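PDB 5SUV: holo-[acyl-carrier-protein] synthase from Neisseria meningitidis FAM18, which belongs to the 4'-phosphopantetheinyl transferase superfamily and binds coenzyme A in pockets lined by residues of more than one subunit of a three-chain assembly. Local coordinates for residues 55-60 / 77-82; 10-15 / 114-119; 70-75 / 93-98. All coordinates share one frame; numbering follows the deposited sequence.

Contact 1 (55-60 / 77-82); sequences AAKEAF and IGIGHD. With COA (coenzyme A), chain D.
The ring of Phe60 overlaps the branched side chain of Ile77, whose CG2 lies over one ring face while Ile77 CD1 lies 3.5 Å from Phe60 CD1. Phe60 holds CG anti to its backbone N (chi1 180°), on the flank of helix 55-60 that faces strand 77-81. A flat ring and a beta-branched residue suit this place, because the two arms of Ile77 reach different parts of the aromatic surface. Two residues along the strand, Ile79 packs beside Ala56 with CG1 and CD1: Ile79 CD1 lies 3.8 Å from Ala56 CB, and the single methyl of alanine leaves the isoleucine branch room to lie against the helix. Lys57 serves both polar and apolar needs. Its methylene CG rests 3.9 Å from Ile77 CG2 and 4.0 Å from Ile79 CD1, while the chain runs on past Ile77 in the opposite sense. Its far end then turns (chi4 -102°), and NZ donates to Ile77 O at 2.6 Å, nearly in line with the carbonyl (C=O...N 161°). The ammonium group is buried but well satisfied, since the same NZ forms a salt bridge with Glu36 and hydrogen bonds with the backbone O atoms of Ile31 and Phe74; it thus ties helix, strand and connecting loop together. Glu36 also accepts from Ile79 N. Glu58 points away from the strand, and its OE2 is 3.4 Å from O5A of coenzyme A. The axes of the short helix and strand segments pass 8.7 Å apart, steeply crossed. Here a helix packs on a beta hairpin in the core of an alpha-plus-beta fold, one flank of the helix gripping strand 77-81 while Glu58 on another lines a coenzyme A pocket.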
loop_
_atom_site.group_PDB
_atom_site.type_symbol
_atom_site.label_atom_id
_atom_site.label_comp_id
_atom_site.label_asym_id
_atom_site.label_seq_id
_atom_site.Cartn_x
_atom_site.Cartn_y
_atom_site.Cartn_z
ATOM N N ALA A 55 -2.704 -3.664 12.411
ATOM C CA ALA A 55 -2.780 -3.309 10.996
ATOM C C ALA A 55 -2.667 -4.547 10.112
ATOM O O ALA A 55 -3.391 -4.681 9.123
ATOM C CB ALA A 55 -1.687 -2.311 10.618
ATOM N N ALA A 56 -1.745 -5.450 10.446
ATOM C CA ALA A 56 -1.528 -6.631 9.616
ATOM C C ALA A 56 -2.751 -7.539 9.630
ATOM O O ALA A 56 -3.137 -8.091 8.597
ATOM C CB ALA A 56 -0.294 -7.387 10.108
ATOM N N LYS A 57 -3.368 -7.712 10.792
ATOM C CA LYS A 57 -4.561 -8.551 10.852
ATOM C C LYS A 57 -5.720 -7.907 10.104
ATOM O O LYS A 57 -6.468 -8.582 9.390
ATOM C CB LYS A 57 -4.928 -8.811 12.304
ATOM C CG LYS A 57 -3.824 -9.508 13.074
ATOM C CD LYS A 57 -4.074 -9.446 14.567
ATOM C CE LYS A 57 -2.872 -9.956 15.372
ATOM N NZ LYS A 57 -3.086 -11.354 15.875
ATOM N N GLU A 58 -5.888 -6.593 10.239
ATOM C CA GLU A 58 -6.970 -5.956 9.512
ATOM C C GLU A 58 -6.740 -6.037 8.006
ATOM O O GLU A 58 -7.682 -6.290 7.250
ATOM C CB GLU A 58 -7.138 -4.507 9.971
ATOM C CG GLU A 58 -7.681 -4.382 11.379
ATOM C CD GLU A 58 -8.326 -3.033 11.650
ATOM O OE1 GLU A 58 -9.365 -2.992 12.346
ATOM O OE2 GLU A 58 -7.789 -2.011 11.168
ATOM N N ALA A 59 -5.497 -5.828 7.548
ATOM C CA ALA A 59 -5.239 -5.917 6.117
ATOM C C ALA A 59 -5.434 -7.344 5.637
ATOM O O ALA A 59 -5.945 -7.567 4.536
ATOM C CB ALA A 59 -3.835 -5.436 5.774
ATOM N N PHE A 60 -5.035 -8.328 6.452
ATOM C CA PHE A 60 -5.303 -9.717 6.103
ATOM C C PHE A 60 -6.797 -9.943 5.893
ATOM O O PHE A 60 -7.226 -10.510 4.881
ATOM C CB PHE A 60 -4.763 -10.647 7.196
ATOM C CG PHE A 60 -5.012 -12.116 6.912
ATOM C CD1 PHE A 60 -6.233 -12.694 7.212
ATOM C CD2 PHE A 60 -4.028 -12.896 6.338
ATOM C CE1 PHE A 60 -6.470 -14.040 6.953
ATOM C CE2 PHE A 60 -4.253 -14.238 6.069
ATOM C CZ PHE A 60 -5.481 -14.805 6.373
ATOM N N ILE A 77 -5.049 -14.997 13.291
ATOM C CA ILE A 77 -4.122 -14.393 12.336
ATOM C C ILE A 77 -2.884 -13.965 13.118
ATOM O O ILE A 77 -2.902 -12.941 13.807
ATOM C CB ILE A 77 -4.736 -13.190 11.622
ATOM C CG1 ILE A 77 -6.037 -13.541 10.891
ATOM C CG2 ILE A 77 -3.705 -12.588 10.675
ATOM C CD1 ILE A 77 -6.881 -12.305 10.615
ATOM N N GLY A 78 -1.795 -14.720 12.986
ATOM C CA GLY A 78 -0.558 -14.445 13.693
ATOM C C GLY A 78 0.508 -13.884 12.769
ATOM O O GLY A 78 0.524 -14.168 11.571
ATOM N N ILE A 79 1.406 -13.077 13.331
ATOM C CA ILE A 79 2.534 -12.530 12.587
ATOM C C ILE A 79 3.823 -13.090 13.178
ATOM O O ILE A 79 4.050 -13.000 14.392
ATOM C CB ILE A 79 2.536 -10.984 12.596
ATOM C CG1 ILE A 79 1.400 -10.434 11.730
ATOM C CG2 ILE A 79 3.837 -10.449 12.052
ATOM C CD1 ILE A 79 0.028 -10.466 12.367
ATOM N N GLY A 80 4.645 -13.696 12.321
ATOM C CA GLY A 80 6.012 -14.060 12.645
ATOM C C GLY A 80 6.994 -13.414 11.692
ATOM O O GLY A 80 6.601 -12.555 10.900
ATOM N N HIS A 81 8.266 -13.811 11.741
ATOM C CA HIS A 81 9.271 -13.275 10.832
ATOM C C HIS A 81 10.231 -14.389 10.442
ATOM O O HIS A 81 10.534 -15.269 11.250
ATOM C CB HIS A 81 10.062 -12.121 11.470
ATOM C CG HIS A 81 9.212 -10.980 11.936
ATOM N ND1 HIS A 81 8.504 -11.012 13.118
ATOM C CD2 HIS A 81 8.971 -9.767 11.384
ATOM C CE1 HIS A 81 7.854 -9.870 13.271
ATOM N NE2 HIS A 81 8.122 -9.097 12.234
ATOM N N ASP A 82 10.723 -14.342 9.205
ATOM C CA ASP A 82 11.691 -15.336 8.757
ATOM C C ASP A 82 13.094 -14.934 9.213
ATOM O O ASP A 82 13.285 -13.946 9.927
ATOM C CB ASP A 82 11.620 -15.524 7.241
ATOM C CG ASP A 82 12.207 -14.348 6.462
ATOM O OD1 ASP A 82 12.730 -13.392 7.083
ATOM O OD2 ASP A 82 12.156 -14.393 5.210
HETATM N N1A COA D . -13.395 -7.259 2.571
HETATM C C2A COA D . -12.480 -6.322 2.234
HETATM N N3A COA D . -12.497 -5.038 2.569
HETATM C C4A COA D . -13.579 -4.656 3.335
HETATM C C5A COA D . -14.638 -5.515 3.774
HETATM C C6A COA D . -14.457 -6.846 3.330
HETATM N N6A COA D . -15.330 -7.737 3.616
HETATM N N7A COA D . -15.536 -4.876 4.481
HETATM C C8A COA D . -15.057 -3.652 4.490
HETATM N N9A COA D . -13.892 -3.481 3.826
HETATM C C1B COA D . -13.103 -2.241 3.594
HETATM C C2B COA D . -14.042 -1.146 2.907
HETATM O O2B COA D . -13.441 -0.583 1.815
HETATM C C3B COA D . -14.149 -0.147 4.108
HETATM O O3B COA D . -14.246 1.108 3.748
HETATM P P3B COA D . -15.668 1.597 2.816
HETATM O O7A COA D . -16.712 0.915 3.399
HETATM O O8A COA D . -15.333 1.142 1.429
HETATM O O9A COA D . -15.637 3.019 3.061
HETATM C C4B COA D . -12.751 -0.365 4.710
HETATM O O4B COA D . -12.615 -1.734 4.770
HETATM C C5B COA D . -12.545 0.250 6.096
HETATM O O5B COA D . -11.220 0.073 6.431
HETATM P P1A COA D . -10.742 0.917 7.713
HETATM O O1A COA D . -10.963 2.284 7.495
HETATM O O2A COA D . -9.416 0.334 8.087
HETATM O O3A COA D . -11.992 0.510 8.727
HETATM P P2A COA D . -11.779 -0.384 10.010
HETATM O O4A COA D . -13.045 -0.380 10.620
HETATM O O5A COA D . -10.486 -0.046 10.694
HETATM O O6A COA D . -11.530 -2.003 9.510
HETATM C CBP COA D . -12.656 -4.020 8.969
HETATM C CCP COA D . -12.548 -2.467 8.806
HETATM C CDP COA D . -12.986 -4.597 7.636
HETATM C CEP COA D . -11.420 -4.699 9.495
HETATM C CAP COA D . -13.775 -4.250 9.911
HETATM O OAP COA D . -14.961 -3.809 9.343
HETATM C C9P COA D . -13.965 -5.689 10.282
HETATM O O9P COA D . -14.373 -6.461 9.488
HETATM N N8P COA D . -13.699 -6.099 11.570
HETATM C C7P COA D . -13.226 -5.205 12.590
HETATM C C6P COA D . -14.048 -5.469 13.863
HETATM C C5P COA D . -13.132 -5.322 15.022
HETATM O O5P COA D . -12.716 -6.256 15.635
HETATM N N4P COA D . -12.769 -4.038 15.394
HETATM C C3P COA D . -11.822 -3.854 16.498
HETATM C C2P COA D . -12.345 -4.405 17.796
HETATM S S1P COA D . -11.004 -4.322 18.966
#

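Contact 2 (10-15 / 114-119); sequences IVSLKR and EEDTVL
Val11 and Val118 form an antiparallel hydrogen-bonded pair, Val11 N to Val118 O 2.9 Å and Val118 N to Val11 O 2.8 Å, with Ile10-Leu119 and Ser12-Thr117 as the adjoining non-hydrogen-bonded pairs. Where strand 10-12 gives way to a helix, Leu13 N continues the ladder by donating to Asp116 O at 2.9 Å. Asp116 then clasps the helix start with its carboxylate, having CG anti to its backbone N (chi1 -173°): OD2 accepts from Ser12 OG at 2.6 Å, and OD1 offers its syn lone pair to Lys14 N at 3.0 Å. Ser12 suits the N-cap, since its OG also accepts the capping bond from Arg15 N. Leu13 lays CD1 against Glu115 O and sets CD2 3.6 Å from Val118 CG2, the two side chains crossing at about a right angle. On the other face Ile10 CG2 meets Leu119 CD1 at 3.5 Å, and there Leu119 packs on Leu119 of the second and third subunits. The type II' turn Glu114-Thr117 connects strand 106-114 to strand 117-125. Strand 117-125 is thus central in the sheet, between 3-12 and 106-114, its Leu119 bonded to Ser112 by backbone, and helix 46-63 covers the Val11 face through Phe54 and Ala55.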
loop_
_atom_site.group_PDB
_atom_site.type_symbol
_atom_site.label_atom_id
_atom_site.label_comp_id
_atom_site.label_asym_id
_atom_site.label_seq_id
_atom_site.Cartn_x
_atom_site.Cartn_y
_atom_site.Cartn_z
ATOM N N ILE A 10 -4.111 1.405 7.674
ATOM C CA ILE A 10 -3.286 2.389 8.363
ATOM C C ILE A 10 -3.791 2.516 9.790
ATOM O O ILE A 10 -5.001 2.529 10.042
ATOM C CB ILE A 10 -3.269 3.755 7.642
ATOM C CG1 ILE A 10 -4.639 4.067 7.054
ATOM C CG2 ILE A 10 -2.177 3.755 6.572
ATOM C CD1 ILE A 10 -4.724 5.432 6.388
ATOM N N VAL A 11 -2.852 2.552 10.724
ATOM C CA VAL A 11 -3.144 2.521 12.147
ATOM C C VAL A 11 -2.296 3.581 12.820
ATOM O O VAL A 11 -1.076 3.627 12.618
ATOM C CB VAL A 11 -2.863 1.139 12.769
ATOM C CG1 VAL A 11 -3.017 1.192 14.281
ATOM C CG2 VAL A 11 -3.790 0.099 12.178
ATOM N N SER A 12 -2.935 4.399 13.644
ATOM C CA SER A 12 -2.256 5.436 14.409
ATOM C C SER A 12 -1.800 4.871 15.748
ATOM O O SER A 12 -2.589 4.247 16.464
ATOM C CB SER A 12 -3.199 6.617 14.630
ATOM O OG SER A 12 -2.744 7.412 15.704
ATOM N N LEU A 13 -0.524 5.062 16.075
ATOM C CA LEU A 13 -0.063 4.682 17.408
ATOM C C LEU A 13 -0.908 5.336 18.496
ATOM O O LEU A 13 -1.200 4.715 19.524
ATOM C CB LEU A 13 1.407 5.051 17.592
ATOM C CG LEU A 13 2.408 4.454 16.604
ATOM C CD1 LEU A 13 3.802 4.968 16.898
ATOM C CD2 LEU A 13 2.378 2.941 16.658
ATOM N N LYS A 14 -1.302 6.595 18.296
ATOM C CA LYS A 14 -2.120 7.273 19.296
ATOM C C LYS A 14 -3.453 6.561 19.487
ATOM O O LYS A 14 -3.980 6.506 20.604
ATOM C CB LYS A 14 -2.340 8.732 18.897
ATOM C CG LYS A 14 -1.072 9.576 18.926
ATOM C CD LYS A 14 -1.322 10.983 18.395
ATOM C CE LYS A 14 -0.034 11.789 18.314
ATOM N NZ LYS A 14 0.657 11.888 19.634
ATOM N N ARG A 15 -4.013 6.010 18.408
ATOM C CA ARG A 15 -5.247 5.244 18.533
ATOM C C ARG A 15 -5.022 3.995 19.368
ATOM O O ARG A 15 -5.868 3.636 20.196
ATOM C CB ARG A 15 -5.789 4.870 17.158
ATOM C CG ARG A 15 -7.037 3.988 17.176
ATOM C CD ARG A 15 -7.774 4.081 15.848
ATOM N NE ARG A 15 -8.555 2.883 15.542
ATOM C CZ ARG A 15 -8.329 2.050 14.525
ATOM N NH1 ARG A 15 -7.337 2.252 13.662
ATOM N NH2 ARG A 15 -9.117 0.998 14.362
ATOM N N GLU A 114 6.216 5.180 10.194
ATOM C CA GLU A 114 6.900 6.470 10.196
ATOM C C GLU A 114 6.121 7.397 11.114
ATOM O O GLU A 114 4.935 7.653 10.877
ATOM C CB GLU A 114 6.983 7.048 8.784
ATOM C CG GLU A 114 7.747 8.368 8.669
ATOM C CD GLU A 114 9.256 8.189 8.642
ATOM O OE1 GLU A 114 9.776 7.319 9.364
ATOM O OE2 GLU A 114 9.920 8.932 7.881
ATOM N N GLU A 115 6.787 7.887 12.160
ATOM C CA GLU A 115 6.172 8.757 13.165
ATOM C C GLU A 115 4.980 8.011 13.748
ATOM O O GLU A 115 5.161 6.906 14.284
ATOM C CB GLU A 115 5.829 10.111 12.540
ATOM C CG GLU A 115 6.988 10.878 11.961
ATOM C CD GLU A 115 6.531 12.179 11.341
ATOM O OE1 GLU A 115 5.782 12.921 12.011
ATOM O OE2 GLU A 115 6.898 12.449 10.178
ATOM N N ASP A 116 3.770 8.544 13.651
ATOM C CA ASP A 116 2.590 7.985 14.275
ATOM C C ASP A 116 1.887 6.951 13.411
ATOM O O ASP A 116 0.954 6.310 13.896
ATOM C CB ASP A 116 1.597 9.107 14.592
ATOM C CG ASP A 116 0.408 8.623 15.390
ATOM O OD1 ASP A 116 0.625 8.054 16.476
ATOM O OD2 ASP A 116 -0.736 8.810 14.932
ATOM N N THR A 117 2.290 6.786 12.158
ATOM C CA THR A 117 1.532 5.998 11.194
ATOM C C THR A 117 2.168 4.624 11.031
ATOM O O THR A 117 3.358 4.517 10.714
ATOM C CB THR A 117 1.467 6.721 9.850
ATOM O OG1 THR A 117 0.806 7.981 10.019
ATOM C CG2 THR A 117 0.700 5.913 8.830
ATOM N N VAL A 118 1.374 3.578 11.239
ATOM C CA VAL A 118 1.767 2.220 10.902
ATOM C C VAL A 118 0.949 1.785 9.701
ATOM O O VAL A 118 -0.257 2.039 9.630
ATOM C CB VAL A 118 1.569 1.245 12.077
ATOM C CG1 VAL A 118 1.971 -0.162 11.662
ATOM C CG2 VAL A 118 2.388 1.693 13.254
ATOM N N LEU A 119 1.609 1.151 8.749
ATOM C CA LEU A 119 0.992 0.771 7.492
ATOM C C LEU A 119 1.212 -0.711 7.223
ATOM O O LEU A 119 2.309 -1.230 7.446
ATOM C CB LEU A 119 1.580 1.609 6.366
ATOM C CG LEU A 119 1.237 1.314 4.922
ATOM C CD1 LEU A 119 -0.247 1.403 4.745
ATOM C CD2 LEU A 119 1.966 2.334 4.057
#

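Contact 3 (70-75 / 93-98); sequences GAVSFR and PALSKW. With COA (coenzyme A), chain D.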
loop_
_atom_site.group_PDB
_atom_site.type_symbol
_atom_site.label_atom_id
_atom_site.label_comp_id
_atom_site.label_asym_id
_atom_site.label_seq_id
_atom_site.Cartn_x
_atom_site.Cartn_y
_atom_site.Cartn_z
ATOM N N GLY A 70 -15.985 -14.950 11.396
ATOM C CA GLY A 70 -15.760 -16.382 11.487
ATOM C C GLY A 70 -14.337 -16.702 11.880
ATOM O O GLY A 70 -13.774 -16.102 12.794
ATOM N N ALA A 71 -13.714 -17.619 11.136
ATOM C CA ALA A 71 -12.362 -18.039 11.474
ATOM C C ALA A 71 -11.333 -16.992 11.103
ATOM O O ALA A 71 -10.191 -17.084 11.555
ATOM C CB ALA A 71 -12.023 -19.360 10.773
ATOM N N VAL A 72 -11.711 -16.011 10.285
ATOM C CA VAL A 72 -10.828 -14.902 9.971
ATOM C C VAL A 72 -10.926 -13.942 11.146
ATOM O O VAL A 72 -11.653 -12.941 11.088
ATOM C CB VAL A 72 -11.214 -14.221 8.642
ATOM C CG1 VAL A 72 -10.228 -13.126 8.287
ATOM C CG2 VAL A 72 -11.252 -15.231 7.520
ATOM N N SER A 73 -10.195 -14.244 12.214
ATOM C CA SER A 73 -10.268 -13.509 13.467
ATOM C C SER A 73 -8.882 -13.058 13.907
ATOM O O SER A 73 -7.851 -13.602 13.493
ATOM C CB SER A 73 -10.908 -14.357 14.561
ATOM O OG SER A 73 -10.165 -15.544 14.772
ATOM N N PHE A 74 -8.866 -12.050 14.783
ATOM C CA PHE A 74 -7.597 -11.600 15.336
ATOM C C PHE A 74 -6.850 -12.744 15.996
ATOM O O PHE A 74 -5.620 -12.826 15.900
ATOM C CB PHE A 74 -7.830 -10.479 16.343
ATOM C CG PHE A 74 -8.367 -9.225 15.726
ATOM C CD1 PHE A 74 -7.559 -8.415 14.960
ATOM C CD2 PHE A 74 -9.680 -8.860 15.930
ATOM C CE1 PHE A 74 -8.056 -7.241 14.401
ATOM C CE2 PHE A 74 -10.183 -7.698 15.377
ATOM C CZ PHE A 74 -9.377 -6.893 14.606
ATOM N N ARG A 75 -7.572 -13.631 16.680
ATOM C CA ARG A 75 -6.920 -14.697 17.429
ATOM C C ARG A 75 -6.436 -15.844 16.552
ATOM O O ARG A 75 -5.695 -16.703 17.057
ATOM C CB ARG A 75 -7.853 -15.260 18.500
ATOM C CG ARG A 75 -8.016 -14.366 19.703
ATOM C CD ARG A 75 -8.736 -15.101 20.817
ATOM N NE ARG A 75 -8.917 -14.256 21.993
ATOM C CZ ARG A 75 -9.911 -13.386 22.151
ATOM N NH1 ARG A 75 -10.830 -13.228 21.206
ATOM N NH2 ARG A 75 -9.987 -12.667 23.261
ATOM N N PRO A 93 -5.593 -23.167 13.528
ATOM C CA PRO A 93 -5.954 -24.302 12.661
ATOM C C PRO A 93 -7.241 -24.087 11.877
ATOM O O PRO A 93 -7.343 -24.525 10.720
ATOM C CB PRO A 93 -6.050 -25.479 13.655
ATOM C CG PRO A 93 -6.201 -24.852 14.994
ATOM C CD PRO A 93 -5.482 -23.540 14.944
ATOM N N ALA A 94 -8.235 -23.422 12.452
ATOM C CA ALA A 94 -9.480 -23.247 11.720
ATOM C C ALA A 94 -9.277 -22.343 10.515
ATOM O O ALA A 94 -9.933 -22.513 9.481
ATOM C CB ALA A 94 -10.545 -22.658 12.621
ATOM N N LEU A 95 -8.403 -21.343 10.650
ATOM C CA LEU A 95 -8.119 -20.457 9.520
ATOM C C LEU A 95 -7.287 -21.167 8.452
ATOM O O LEU A 95 -7.536 -20.986 7.253
ATOM C CB LEU A 95 -7.412 -19.178 10.009
ATOM C CG LEU A 95 -7.055 -18.122 8.951
ATOM C CD1 LEU A 95 -8.262 -17.758 8.106
ATOM C CD2 LEU A 95 -6.467 -16.871 9.634
ATOM N N SER A 96 -6.266 -21.930 8.853
ATOM C CA SER A 96 -5.538 -22.745 7.883
ATOM C C SER A 96 -6.505 -23.574 7.045
ATOM O O SER A 96 -6.388 -23.635 5.815
ATOM C CB SER A 96 -4.534 -23.666 8.600
ATOM O OG SER A 96 -3.453 -22.921 9.119
ATOM N N LYS A 97 -7.474 -24.207 7.699
ATOM C CA LYS A 97 -8.447 -25.035 6.992
ATOM C C LYS A 97 -9.296 -24.197 6.037
ATOM O O LYS A 97 -9.501 -24.575 4.881
ATOM C CB LYS A 97 -9.326 -25.773 8.001
ATOM C CG LYS A 97 -10.356 -26.686 7.345
ATOM C CD LYS A 97 -11.311 -27.287 8.355
ATOM C CE LYS A 97 -12.280 -28.255 7.691
ATOM N NZ LYS A 97 -11.572 -29.414 7.091
ATOM N N TRP A 98 -9.777 -23.037 6.495
ATOM C CA TRP A 98 -10.582 -22.188 5.622
ATOM C C TRP A 98 -9.772 -21.723 4.415
ATOM O O TRP A 98 -10.252 -21.771 3.279
ATOM C CB TRP A 98 -11.123 -20.983 6.396
ATOM C CG TRP A 98 -12.051 -20.081 5.601
ATOM C CD1 TRP A 98 -13.374 -20.282 5.357
ATOM C CD2 TRP A 98 -11.714 -18.841 4.975
ATOM N NE1 TRP A 98 -13.888 -19.248 4.610
ATOM C CE2 TRP A 98 -12.884 -18.348 4.361
ATOM C CE3 TRP A 98 -10.536 -18.106 4.864
ATOM C CZ2 TRP A 98 -12.904 -17.139 3.648
ATOM C CZ3 TRP A 98 -10.559 -16.921 4.157
ATOM C CH2 TRP A 98 -11.732 -16.451 3.564
HETATM N N1A COA D . -13.395 -7.259 2.571
HETATM C C2A COA D . -12.480 -6.322 2.234
HETATM N N3A COA D . -12.497 -5.038 2.569
HETATM C C4A COA D . -13.579 -4.656 3.335
HETATM C C5A COA D . -14.638 -5.515 3.774
HETATM C C6A COA D . -14.457 -6.846 3.330
HETATM N N6A COA D . -15.330 -7.737 3.616
HETATM N N7A COA D . -15.536 -4.876 4.481
HETATM C C8A COA D . -15.057 -3.652 4.490
HETATM N N9A COA D . -13.892 -3.481 3.826
HETATM C C1B COA D . -13.103 -2.241 3.594
HETATM C C2B COA D . -14.042 -1.146 2.907
HETATM O O2B COA D . -13.441 -0.583 1.815
HETATM C C3B COA D . -14.149 -0.147 4.108
HETATM O O3B COA D . -14.246 1.108 3.748
HETATM P P3B COA D . -15.668 1.597 2.816
HETATM O O7A COA D . -16.712 0.915 3.399
HETATM O O8A COA D . -15.333 1.142 1.429
HETATM O O9A COA D . -15.637 3.019 3.061
HETATM C C4B COA D . -12.751 -0.365 4.710
HETATM O O4B COA D . -12.615 -1.734 4.770
HETATM C C5B COA D . -12.545 0.250 6.096
HETATM O O5B COA D . -11.220 0.073 6.431
HETATM P P1A COA D . -10.742 0.917 7.713
HETATM O O1A COA D . -10.963 2.284 7.495
HETATM O O2A COA D . -9.416 0.334 8.087
HETATM O O3A COA D . -11.992 0.510 8.727
HETATM P P2A COA D . -11.779 -0.384 10.010
HETATM O O4A COA D . -13.045 -0.380 10.620
HETATM O O5A COA D . -10.486 -0.046 10.694
HETATM O O6A COA D . -11.530 -2.003 9.510
HETATM C CBP COA D . -12.656 -4.020 8.969
HETATM C CCP COA D . -12.548 -2.467 8.806
HETATM C CDP COA D . -12.986 -4.597 7.636
HETATM C CEP COA D . -11.420 -4.699 9.495
HETATM C CAP COA D . -13.775 -4.250 9.911
HETATM O OAP COA D . -14.961 -3.809 9.343
HETATM C C9P COA D . -13.965 -5.689 10.282
HETATM O O9P COA D . -14.373 -6.461 9.488
HETATM N N8P COA D . -13.699 -6.099 11.570
HETATM C C7P COA D . -13.226 -5.205 12.590
HETATM C C6P COA D . -14.048 -5.469 13.863
HETATM C C5P COA D . -13.132 -5.322 15.022
HETATM O O5P COA D . -12.716 -6.256 15.635
HETATM N N4P COA D . -12.769 -4.038 15.394
HETATM C C3P COA D . -11.822 -3.854 16.498
HETATM C C2P COA D . -12.345 -4.405 17.796
HETATM S S1P COA D . -11.004 -4.322 18.966
#
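Ala71 lies beside Leu95 with their CA atoms 5.3 Å apart, where an irregular loop runs against the first turns of helix 93-98. The loop bends sharply at Val72, the centre of an inverse gamma turn in which Ser73 N makes a weak bond to Ala71 O; the same oxygen accepts from Asn76 ND2. Between the two segments the contact is apolar. Ala71 points its CB at the helix, 4.1 Å from Ala94 CB, and two residues this small allow the loop to lie close. Leu95 then sets its CB 3.8 Å from Ala71 O and swings CD1 to within 4.0 Å of Val72 CG2. That methyl carries most of the remaining contact. With CG1 of Val72 anti to the backbone N (chi1 -176°), CG2 sits beside the nitrogen and rests on the Trp98 indole as a CH-pi contact, 4.1 Å from the centroid of the six-membered ring and 21° off its normal. It is displaced toward the rim, nearest to CZ3 at 3.8 Å. Valine suits this spot because its two methyls divide the work, CG2 meeting Leu95 and Trp98, CG1 turning toward Phe60 of helix 46-63. Farther along the loop Phe74 turns to coenzyme A: its ring edge approaches O5P, the CE2 to O5P separation of 2.9 Å being short enough for its exact value to be doubtful. The loop between helix 46-63 and strand 77-81 is thus pinned to helix 93-102 by Ala71 and Val72, and within it Phe74 lines the coenzyme A pocket beside the amide-bearing arm.

How the contacts relate
Helix 46-63 connects the three contacts. Contact 1 lies about 3 Å from the chain centre, with contacts 2 and 3 on opposite sides of that centre, their own centres about 26 Å apart. Contact 2 joins residues near both chain ends and encloses the other two in sequence, whereas the segments of contacts 1 and 3 alternate. The helix reaches contact 2 through Ala55 CB, 3.6 Å from Val11 CG2; strand 77-81 reaches contact 3 through Ile77 CG1, 3.6 Å from Leu95 CD2. Contacts 1 and 3 share one coenzyme A through Glu58 and Phe74; contact 2 meets neighbouring subunits, and the coenzyme A pockets are completed across those interfaces.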